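Local coordinates for protein serine--tRNA ligase (Pyrococcus horikoshii, PDB 2DQ0) that catalyses the ATP-dependent attachment of serine to tRNA(Ser), and probably to tRNA(Sec) as well, through a seryl-adenylate intermediate, at residues I126-K131 against P337-N342; E315-H320 against N376-Q381; I358-P363 against I414-E419. One frame throughout, in Å; residues are numbered along the deposited sequence.

Contact 1 (I126-K131 against P337-N342)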
loop_
_atom_site.group_PDB
_atom_site.type_symbol
_atom_site.label_atom_id
_atom_site.label_comp_id
_atom_site.label_asym_id
_atom_site.label_seq_id
_atom_site.Cartn_x
_atom_site.Cartn_y
_atom_site.Cartn_z
ATOM N N ILE A 126 -5.095 30.421 -16.363
ATOM C CA ILE A 126 -4.127 31.044 -17.261
ATOM C C ILE A 126 -4.072 30.393 -18.618
ATOM O O ILE A 126 -3.355 30.844 -19.499
ATOM C CB ILE A 126 -2.700 30.985 -16.669
ATOM C CG1 ILE A 126 -2.297 29.526 -16.431
ATOM C CG2 ILE A 126 -2.627 31.772 -15.361
ATOM C CD1 ILE A 126 -0.885 29.371 -15.936
ATOM N N ARG A 127 -4.843 29.337 -18.797
ATOM C CA ARG A 127 -4.810 28.612 -20.050
ATOM C C ARG A 127 -6.014 27.661 -20.127
ATOM O O ARG A 127 -6.463 27.125 -19.115
ATOM C CB ARG A 127 -3.465 27.860 -20.117
ATOM C CG ARG A 127 -3.282 26.972 -21.322
ATOM C CD ARG A 127 -1.808 26.751 -21.704
ATOM N NE ARG A 127 -0.944 26.029 -20.754
ATOM C CZ ARG A 127 -0.360 26.570 -19.683
ATOM N NH1 ARG A 127 -0.549 27.840 -19.387
ATOM N NH2 ARG A 127 0.472 25.855 -18.938
ATOM N N PHE A 128 -6.556 27.475 -21.323
ATOM C CA PHE A 128 -7.697 26.595 -21.504
ATOM C C PHE A 128 -7.487 25.745 -22.736
ATOM O O PHE A 128 -6.876 26.198 -23.696
ATOM C CB PHE A 128 -8.978 27.398 -21.696
ATOM C CG PHE A 128 -9.292 28.317 -20.568
ATOM C CD1 PHE A 128 -8.739 29.589 -20.521
ATOM C CD2 PHE A 128 -10.178 27.923 -19.564
ATOM C CE1 PHE A 128 -9.062 30.462 -19.497
ATOM C CE2 PHE A 128 -10.513 28.783 -18.534
ATOM C CZ PHE A 128 -9.956 30.062 -18.496
ATOM N N TRP A 129 -8.018 24.526 -22.729
ATOM C CA TRP A 129 -7.852 23.647 -23.875
ATOM C C TRP A 129 -9.088 22.769 -24.075
ATOM O O TRP A 129 -9.711 22.363 -23.102
ATOM C CB TRP A 129 -6.606 22.768 -23.652
ATOM C CG TRP A 129 -6.304 21.856 -24.808
ATOM C CD1 TRP A 129 -5.531 22.140 -25.902
ATOM C CD2 TRP A 129 -6.913 20.585 -25.070
ATOM N NE1 TRP A 129 -5.635 21.131 -26.834
ATOM C CE2 TRP A 129 -6.478 20.166 -26.350
ATOM C CE3 TRP A 129 -7.793 19.763 -24.351
ATOM C CZ2 TRP A 129 -6.896 18.966 -26.926
ATOM C CZ3 TRP A 129 -8.209 18.565 -24.930
ATOM C CH2 TRP A 129 -7.759 18.182 -26.203
ATOM N N GLY A 130 -9.450 22.492 -25.329
ATOM C CA GLY A 130 -10.576 21.603 -25.614
ATOM C C GLY A 130 -11.985 22.143 -25.800
ATOM O O GLY A 130 -12.252 23.330 -25.592
ATOM N N LYS A 131 -12.896 21.254 -26.198
ATOM C CA LYS A 131 -14.300 21.616 -26.423
ATOM C C LYS A 131 -15.200 20.908 -25.419
ATOM O O LYS A 131 -15.566 19.741 -25.586
ATOM C CB LYS A 131 -14.731 21.241 -27.838
ATOM C CG LYS A 131 -16.202 21.485 -28.132
ATOM C CD LYS A 131 -16.481 21.243 -29.609
ATOM C CE LYS A 131 -17.916 21.556 -29.999
ATOM N NZ LYS A 131 -18.175 21.230 -31.439
ATOM N N PRO A 337 -11.042 18.130 -22.027
ATOM C CA PRO A 337 -10.940 19.589 -21.956
ATOM C C PRO A 337 -10.591 20.015 -20.522
ATOM O O PRO A 337 -11.006 19.389 -19.554
ATOM C CB PRO A 337 -12.311 20.061 -22.458
ATOM C CG PRO A 337 -13.237 18.949 -22.009
ATOM C CD PRO A 337 -12.430 17.681 -22.254
ATOM N N TYR A 338 -9.807 21.076 -20.396
ATOM C CA TYR A 338 -9.353 21.522 -19.088
ATOM C C TYR A 338 -8.919 22.976 -19.137
ATOM O O TYR A 338 -8.938 23.629 -20.185
ATOM C CB TYR A 338 -8.151 20.665 -18.660
ATOM C CG TYR A 338 -6.899 20.862 -19.519
ATOM C CD1 TYR A 338 -6.039 21.936 -19.296
ATOM C CD2 TYR A 338 -6.602 19.997 -20.582
ATOM C CE1 TYR A 338 -4.916 22.158 -20.106
ATOM C CE2 TYR A 338 -5.474 20.209 -21.407
ATOM C CZ TYR A 338 -4.639 21.296 -21.162
ATOM O OH TYR A 338 -3.558 21.548 -21.988
ATOM N N ARG A 339 -8.513 23.466 -17.981
ATOM C CA ARG A 339 -8.019 24.816 -17.848
ATOM C C ARG A 339 -6.890 24.664 -16.813
ATOM O O ARG A 339 -7.021 23.884 -15.872
ATOM C CB ARG A 339 -9.137 25.742 -17.333
ATOM C CG ARG A 339 -9.527 25.511 -15.883
ATOM C CD ARG A 339 -10.615 26.437 -15.389
ATOM N NE ARG A 339 -10.634 26.393 -13.932
ATOM C CZ ARG A 339 -11.146 27.333 -13.146
ATOM N NH1 ARG A 339 -11.095 27.195 -11.827
ATOM N NH2 ARG A 339 -11.707 28.410 -13.677
ATOM N N VAL A 340 -5.760 25.335 -16.994
ATOM C CA VAL A 340 -4.728 25.188 -15.980
ATOM C C VAL A 340 -4.734 26.463 -15.178
ATOM O O VAL A 340 -4.934 27.554 -15.705
ATOM C CB VAL A 340 -3.310 24.860 -16.561
ATOM C CG1 VAL A 340 -3.383 24.661 -18.053
ATOM C CG2 VAL A 340 -2.304 25.903 -16.137
ATOM N N VAL A 341 -4.513 26.309 -13.885
ATOM C CA VAL A 341 -4.582 27.424 -12.978
ATOM C C VAL A 341 -3.298 27.723 -12.220
ATOM O O VAL A 341 -2.515 26.828 -11.933
ATOM C CB VAL A 341 -5.742 27.148 -11.980
ATOM C CG1 VAL A 341 -5.644 28.042 -10.780
ATOM C CG2 VAL A 341 -7.078 27.342 -12.679
ATOM N N ASN A 342 -3.069 28.998 -11.925
ATOM C CA ASN A 342 -1.922 29.375 -11.133
ATOM C C ASN A 342 -2.519 29.531 -9.744
ATOM O O ASN A 342 -3.382 30.373 -9.501
ATOM C CB ASN A 342 -1.324 30.695 -11.598
ATOM C CG ASN A 342 -0.056 31.070 -10.824
ATOM O OD1 ASN A 342 0.364 30.366 -9.887
ATOM N ND2 ASN A 342 0.555 32.189 -11.212
#
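The Y338 ring carries W129 CB on one face, 3.8 Å from CB to the Y338 ring centroid, while CG1 of V340 sits at the Y338 ring edge, in its plane. W129's indole lies nearly parallel to that phenol, at 18°, but is slid so far along that the two rings barely overlap; P337 CA touches the edge of the indole. On the same face of the sheet, CG1 of V340 lies over one face of the R127 guanidinium, toward its rim. These groups belong to an antiparallel pairing in the catalytic core of a class II synthetase, where strand 124-129 borders strand 338-342.

A bend at chi3 (65°) turns the R127 head back over V340. Its NH2 end makes a salt bridge with E328 of helix 316-333, and Y338 OH bonds to the same E328 and to Q332, so this helix covers the face bearing R127, W129 and Y338. On the other face, F128 and R339 lie side by side, with F128 CD2 3.3 Å from R339 CB.

Backbone bonds fix the register: W129 N to Y338 O at 2.9 Å and Y338 N to W129 O at 3.0 Å form one hydrogen-bonded pair. Further along, I126 and R127 both stand opposite V340, a classic beta bulge. V340 N donates to R127 O at 2.9 Å, and V340 O accepts from I126 N, also at 2.9 Å, in a nearly straight bond (167° at the hydrogen). Beside it, I126 CG1 packs against V340 CG2 at 3.6 Å.

Contact 2 (E315-H320 against N376-Q381)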
loop_
_atom_site.group_PDB
_atom_site.type_symbol
_atom_site.label_atom_id
_atom_site.label_comp_id
_atom_site.label_asym_id
_atom_site.label_seq_id
_atom_site.Cartn_x
_atom_site.Cartn_y
_atom_site.Cartn_z
ATOM N N GLU A 315 17.838 26.180 -13.277
ATOM C CA GLU A 315 17.052 25.455 -14.285
ATOM C C GLU A 315 15.619 25.053 -13.829
ATOM O O GLU A 315 14.780 24.636 -14.645
ATOM C CB GLU A 315 17.805 24.177 -14.675
ATOM C CG GLU A 315 19.129 24.384 -15.372
ATOM C CD GLU A 315 18.962 25.074 -16.710
ATOM O OE1 GLU A 315 17.979 24.766 -17.416
ATOM O OE2 GLU A 315 19.817 25.914 -17.061
ATOM N N SER A 316 15.345 25.196 -12.533
ATOM C CA SER A 316 14.077 24.762 -11.966
ATOM C C SER A 316 12.814 25.382 -12.533
ATOM O O SER A 316 11.854 24.664 -12.849
ATOM C CB SER A 316 14.112 24.899 -10.439
ATOM O OG SER A 316 14.141 26.248 -10.039
ATOM N N TRP A 317 12.805 26.700 -12.683
ATOM C CA TRP A 317 11.627 27.351 -13.221
ATOM C C TRP A 317 11.354 26.880 -14.642
ATOM O O TRP A 317 10.199 26.775 -15.065
ATOM C CB TRP A 317 11.773 28.874 -13.156
ATOM C CG TRP A 317 11.769 29.335 -11.753
ATOM C CD1 TRP A 317 12.836 29.785 -11.036
ATOM C CD2 TRP A 317 10.687 29.207 -10.822
ATOM N NE1 TRP A 317 12.496 29.931 -9.709
ATOM C CE2 TRP A 317 11.183 29.584 -9.549
ATOM C CE3 TRP A 317 9.350 28.802 -10.935
ATOM C CZ2 TRP A 317 10.391 29.567 -8.402
ATOM C CZ3 TRP A 317 8.558 28.786 -9.785
ATOM C CH2 TRP A 317 9.085 29.166 -8.538
ATOM N N GLU A 318 12.404 26.568 -15.383
ATOM C CA GLU A 318 12.180 26.097 -16.733
ATOM C C GLU A 318 11.587 24.682 -16.664
ATOM O O GLU A 318 10.717 24.316 -17.464
ATOM C CB GLU A 318 13.489 26.079 -17.499
ATOM C CG GLU A 318 13.307 25.983 -18.996
ATOM C CD GLU A 318 14.617 25.773 -19.707
ATOM O OE1 GLU A 318 15.642 26.307 -19.216
ATOM O OE2 GLU A 318 14.616 25.085 -20.753
ATOM N N TRP A 319 12.065 23.888 -15.706
ATOM C CA TRP A 319 11.561 22.532 -15.533
ATOM C C TRP A 319 10.101 22.547 -15.114
ATOM O O TRP A 319 9.277 21.779 -15.639
ATOM C CB TRP A 319 12.400 21.777 -14.501
ATOM C CG TRP A 319 13.481 21.021 -15.183
ATOM C CD1 TRP A 319 14.829 21.270 -15.127
ATOM C CD2 TRP A 319 13.298 20.028 -16.193
ATOM N NE1 TRP A 319 15.489 20.507 -16.055
ATOM C CE2 TRP A 319 14.577 19.734 -16.726
ATOM C CE3 TRP A 319 12.172 19.359 -16.707
ATOM C CZ2 TRP A 319 14.768 18.803 -17.753
ATOM C CZ3 TRP A 319 12.358 18.428 -17.730
ATOM C CH2 TRP A 319 13.651 18.159 -18.244
ATOM N N HIS A 320 9.795 23.428 -14.166
ATOM C CA HIS A 320 8.443 23.584 -13.663
ATOM C C HIS A 320 7.537 23.721 -14.866
ATOM O O HIS A 320 6.522 23.038 -15.016
ATOM C CB HIS A 320 8.336 24.859 -12.821
ATOM C CG HIS A 320 7.009 25.030 -12.149
ATOM N ND1 HIS A 320 6.598 26.227 -11.606
ATOM C CD2 HIS A 320 6.016 24.143 -11.895
ATOM C CE1 HIS A 320 5.411 26.070 -11.045
ATOM N NE2 HIS A 320 5.036 24.814 -11.208
ATOM N N ASN A 376 7.059 23.666 -8.021
ATOM C CA ASN A 376 8.482 23.888 -8.060
ATOM C C ASN A 376 8.768 24.056 -6.569
ATOM O O ASN A 376 8.302 25.001 -5.913
ATOM C CB ASN A 376 8.863 25.153 -8.811
ATOM C CG ASN A 376 10.370 25.384 -8.810
ATOM O OD1 ASN A 376 11.117 24.724 -8.069
ATOM N ND2 ASN A 376 10.822 26.324 -9.629
ATOM N N CYS A 377 9.513 23.123 -6.015
ATOM C CA CYS A 377 9.784 23.205 -4.599
ATOM C C CYS A 377 11.029 23.967 -4.223
ATOM O O CYS A 377 11.370 24.025 -3.037
ATOM C CB CYS A 377 9.828 21.798 -4.012
ATOM S SG CYS A 377 8.237 20.992 -4.150
ATOM N N THR A 378 11.716 24.544 -5.213
ATOM C CA THR A 378 12.921 25.304 -4.912
ATOM C C THR A 378 13.853 24.393 -4.108
ATOM O O THR A 378 14.005 23.212 -4.442
ATOM C CB THR A 378 12.521 26.565 -4.095
ATOM O OG1 THR A 378 11.814 27.454 -4.960
ATOM C CG2 THR A 378 13.717 27.278 -3.523
ATOM N N ASP A 379 14.448 24.931 -3.044
ATOM C CA ASP A 379 15.343 24.170 -2.186
ATOM C C ASP A 379 14.706 23.796 -0.854
ATOM O O ASP A 379 15.419 23.454 0.089
ATOM C CB ASP A 379 16.619 24.977 -1.906
ATOM C CG ASP A 379 16.356 26.283 -1.145
ATOM O OD1 ASP A 379 17.339 26.963 -0.792
ATOM O OD2 ASP A 379 15.188 26.645 -0.898
ATOM N N TRP A 380 13.375 23.857 -0.762
ATOM C CA TRP A 380 12.682 23.567 0.502
ATOM C C TRP A 380 12.850 22.137 0.996
ATOM O O TRP A 380 12.999 21.913 2.194
ATOM C CB TRP A 380 11.193 23.866 0.362
ATOM C CG TRP A 380 10.455 24.075 1.674
ATOM C CD1 TRP A 380 10.371 25.229 2.378
ATOM C CD2 TRP A 380 9.700 23.101 2.412
ATOM N NE1 TRP A 380 9.619 25.048 3.509
ATOM C CE2 TRP A 380 9.194 23.749 3.557
ATOM C CE3 TRP A 380 9.407 21.745 2.218
ATOM C CZ2 TRP A 380 8.408 23.091 4.513
ATOM C CZ3 TRP A 380 8.627 21.088 3.167
ATOM C CH2 TRP A 380 8.135 21.765 4.302
ATOM N N GLN A 381 12.800 21.172 0.079
ATOM C CA GLN A 381 12.951 19.772 0.452
ATOM C C GLN A 381 14.427 19.458 0.560
ATOM O O GLN A 381 14.866 18.782 1.503
ATOM C CB GLN A 381 12.287 18.856 -0.589
ATOM C CG GLN A 381 10.818 19.167 -0.802
ATOM C CD GLN A 381 10.136 18.187 -1.712
ATOM O OE1 GLN A 381 10.557 17.967 -2.853
ATOM N NE2 GLN A 381 9.061 17.591 -1.220
#
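N376 pushes its side chain against W317, S316 and H320 at the start of helix 316-333, just where strand 367-376 gives way to a loop that opens with an Asx turn and runs into a type II' beta turn, C377 to W380.

One firm and one weak hydrogen bond hold the N376 amide. OD1 of N376 accepts from T378 N at 2.9 Å, closing the Asx turn, with the donor above the carbonyl plane. On the other branch, N376 ND2 donates to S316 OG, weakly, at 3.3 Å. That hydroxyl has stronger company elsewhere, bonding to H401 ND1 and to P313 O.

N376 also meets two ring faces. ND2 of N376 stands 3.0 Å above the W317 plane, over the centre of the indole, and the amide is tilted 57° to that ring. With CG anti to the N376 backbone N (chi1 179°), the amide reaches across to W317 while CB stays over the face of H320, a CH-pi contact of 4.0 Å to the H320 ring centroid. H320 in turn stacks with Y356 and is tied through NE2 to A374 O. Within the imidazole, ND1 and CG of H320 both lie 3.8 Å from N376 CB.

Contact 3 (I358-P363 against I414-E419)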
loop_
_atom_site.group_PDB
_atom_site.type_symbol
_atom_site.label_atom_id
_atom_site.label_comp_id
_atom_site.label_asym_id
_atom_site.label_seq_id
_atom_site.Cartn_x
_atom_site.Cartn_y
_atom_site.Cartn_z
ATOM N N ILE A 358 -4.068 21.305 -13.080
ATOM C CA ILE A 358 -4.853 21.074 -14.267
ATOM C C ILE A 358 -6.229 20.676 -13.741
ATOM O O ILE A 358 -6.365 19.635 -13.090
ATOM C CB ILE A 358 -4.319 19.929 -15.109
ATOM C CG1 ILE A 358 -2.916 20.272 -15.617
ATOM C CG2 ILE A 358 -5.294 19.661 -16.258
ATOM C CD1 ILE A 358 -2.292 19.213 -16.506
ATOM N N GLU A 359 -7.236 21.510 -13.994
ATOM C CA GLU A 359 -8.599 21.216 -13.555
ATOM C C GLU A 359 -9.378 20.849 -14.782
ATOM O O GLU A 359 -9.558 21.677 -15.670
ATOM C CB GLU A 359 -9.242 22.424 -12.878
ATOM C CG GLU A 359 -8.602 22.802 -11.537
ATOM C CD GLU A 359 -9.049 24.174 -11.036
ATOM O OE1 GLU A 359 -8.706 24.558 -9.897
ATOM O OE2 GLU A 359 -9.744 24.882 -11.789
ATOM N N ALA A 360 -9.810 19.594 -14.848
ATOM C CA ALA A 360 -10.579 19.097 -15.994
ATOM C C ALA A 360 -12.013 19.467 -15.870
ATOM O O ALA A 360 -12.552 19.541 -14.774
ATOM C CB ALA A 360 -10.491 17.591 -16.110
ATOM N N TRP A 361 -12.623 19.701 -17.018
ATOM C CA TRP A 361 -14.026 20.020 -17.079
ATOM C C TRP A 361 -14.738 18.686 -16.811
ATOM O O TRP A 361 -14.409 17.667 -17.412
ATOM C CB TRP A 361 -14.395 20.550 -18.475
ATOM C CG TRP A 361 -15.866 20.755 -18.572
ATOM C CD1 TRP A 361 -16.748 20.056 -19.349
ATOM C CD2 TRP A 361 -16.651 21.629 -17.756
ATOM N NE1 TRP A 361 -18.041 20.438 -19.064
ATOM C CE2 TRP A 361 -18.011 21.403 -18.087
ATOM C CE3 TRP A 361 -16.338 22.579 -16.775
ATOM C CZ2 TRP A 361 -19.065 22.101 -17.467
ATOM C CZ3 TRP A 361 -17.378 23.273 -16.159
ATOM C CH2 TRP A 361 -18.729 23.028 -16.510
ATOM N N MET A 362 -15.699 18.684 -15.901
ATOM C CA MET A 362 -16.414 17.459 -15.588
ATOM C C MET A 362 -17.872 17.643 -15.984
ATOM O O MET A 362 -18.701 18.128 -15.210
ATOM C CB MET A 362 -16.279 17.145 -14.089
ATOM C CG MET A 362 -14.827 16.973 -13.609
ATOM S SD MET A 362 -13.982 15.473 -14.283
ATOM C CE MET A 362 -12.544 15.397 -13.204
ATOM N N PRO A 363 -18.205 17.253 -17.217
ATOM C CA PRO A 363 -19.576 17.387 -17.714
ATOM C C PRO A 363 -20.690 17.105 -16.697
ATOM O O PRO A 363 -21.619 17.893 -16.566
ATOM C CB PRO A 363 -19.595 16.435 -18.903
ATOM C CG PRO A 363 -18.177 16.560 -19.435
ATOM C CD PRO A 363 -17.349 16.536 -18.180
ATOM N N ILE A 414 -9.937 8.622 -14.466
ATOM C CA ILE A 414 -11.042 7.750 -14.775
ATOM C C ILE A 414 -12.345 8.534 -14.677
ATOM O O ILE A 414 -13.220 8.358 -15.518
ATOM C CB ILE A 414 -11.047 6.505 -13.826
ATOM C CG1 ILE A 414 -9.952 5.527 -14.261
ATOM C CG2 ILE A 414 -12.412 5.803 -13.831
ATOM C CD1 ILE A 414 -9.865 4.297 -13.377
ATOM N N VAL A 415 -12.483 9.406 -13.672
ATOM C CA VAL A 415 -13.723 10.174 -13.574
ATOM C C VAL A 415 -13.790 11.094 -14.791
ATOM O O VAL A 415 -14.814 11.136 -15.486
ATOM C CB VAL A 415 -13.860 11.036 -12.248
ATOM C CG1 VAL A 415 -13.721 10.166 -11.033
ATOM C CG2 VAL A 415 -12.846 12.116 -12.205
ATOM N N ALA A 416 -12.693 11.794 -15.081
ATOM C CA ALA A 416 -12.708 12.693 -16.224
ATOM C C ALA A 416 -13.091 11.964 -17.513
ATOM O O ALA A 416 -13.871 12.493 -18.315
ATOM C CB ALA A 416 -11.365 13.397 -16.383
ATOM N N ILE A 417 -12.579 10.747 -17.702
ATOM C CA ILE A 417 -12.887 10.002 -18.916
ATOM C C ILE A 417 -14.335 9.559 -18.953
ATOM O O ILE A 417 -14.978 9.648 -19.996
ATOM C CB ILE A 417 -11.940 8.783 -19.094
ATOM C CG1 ILE A 417 -10.531 9.293 -19.415
ATOM C CG2 ILE A 417 -12.456 7.835 -20.193
ATOM C CD1 ILE A 417 -9.501 8.213 -19.569
ATOM N N LEU A 418 -14.863 9.108 -17.820
ATOM C CA LEU A 418 -16.258 8.659 -17.781
ATOM C C LEU A 418 -17.215 9.829 -18.017
ATOM O O LEU A 418 -18.170 9.725 -18.787
ATOM C CB LEU A 418 -16.596 7.999 -16.434
ATOM C CG LEU A 418 -15.935 6.664 -16.070
ATOM C CD1 LEU A 418 -16.383 6.180 -14.693
ATOM C CD2 LEU A 418 -16.316 5.648 -17.125
ATOM N N GLU A 419 -16.956 10.947 -17.357
ATOM C CA GLU A 419 -17.840 12.073 -17.508
ATOM C C GLU A 419 -17.708 12.797 -18.835
ATOM O O GLU A 419 -18.693 13.276 -19.359
ATOM C CB GLU A 419 -17.694 13.036 -16.313
ATOM C CG GLU A 419 -18.444 12.518 -15.067
ATOM C CD GLU A 419 -18.528 13.500 -13.884
ATOM O OE1 GLU A 419 -18.472 14.740 -14.092
ATOM O OE2 GLU A 419 -18.688 13.016 -12.730
#
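Helix 410-420 packs against strand 354-362 of the catalytic sheet, with M362, P363 and A360 meeting V415, A416 and E419. The axes of 358-362 and 414-419 are 8.2 Å apart at closest approach and run in roughly the same direction, at 33°. M362 does most of the apolar work. Its chain is bent at chi2 (-68°), which swings the thioether over to the helix: SD of M362 lies 3.6 Å from A416 CA, and the terminal CE touches V415 CG2 at 3.4 Å. The same methyl is 3.9 Å from A416 CB. Farther back along the strand, A360 CB meets A416 CB at 4.3 Å, a looser contact between two methyls.

Sequence and topology identify this helix as the one in class II motif 3, in which strand 398-406 leads into helix 410-420 and which contributes to the adenylate site.

No hydrogen bond joins the two segments directly. N420, the residue just beyond E419, instead bridges them through ND2, which bonds to both W361 O and A416 O. The buried E419 carboxylate has both oxygens engaged, OE1 by Q365 N and OE2 by H162 N; these two backbone donors would be expected to stabilise a negative charge there. OE1 of E419 also sits 3.3 Å from M362 CB. The P363 ring lies against the backbone of E419, its CB 3.3 Å from E419 O and its CD 4.0 Å from E419 CB.

Contacts 1 and 3 are neighbours in one sheet, their centres 12 Å apart: strand 338-342 is flanked by 124-129 and 354-362, joined to the latter by the salt bridge R339 NH1 to E359 OE2 at 2.7 Å; just before the strand, P337 O probably accepts from W361 N (3.0 Å). Contact 2 stands apart, its centre 22 Å from that of contact 1 and 28 Å from that of contact 3, yet helix 316-333 starts in it and leads into strand 338-342. None lines the adenylate site closely: the seryl-adenylate analogue lies about 8 Å from the V415 side chain, 10 Å from that of H320 and 12 Å from that of Y338.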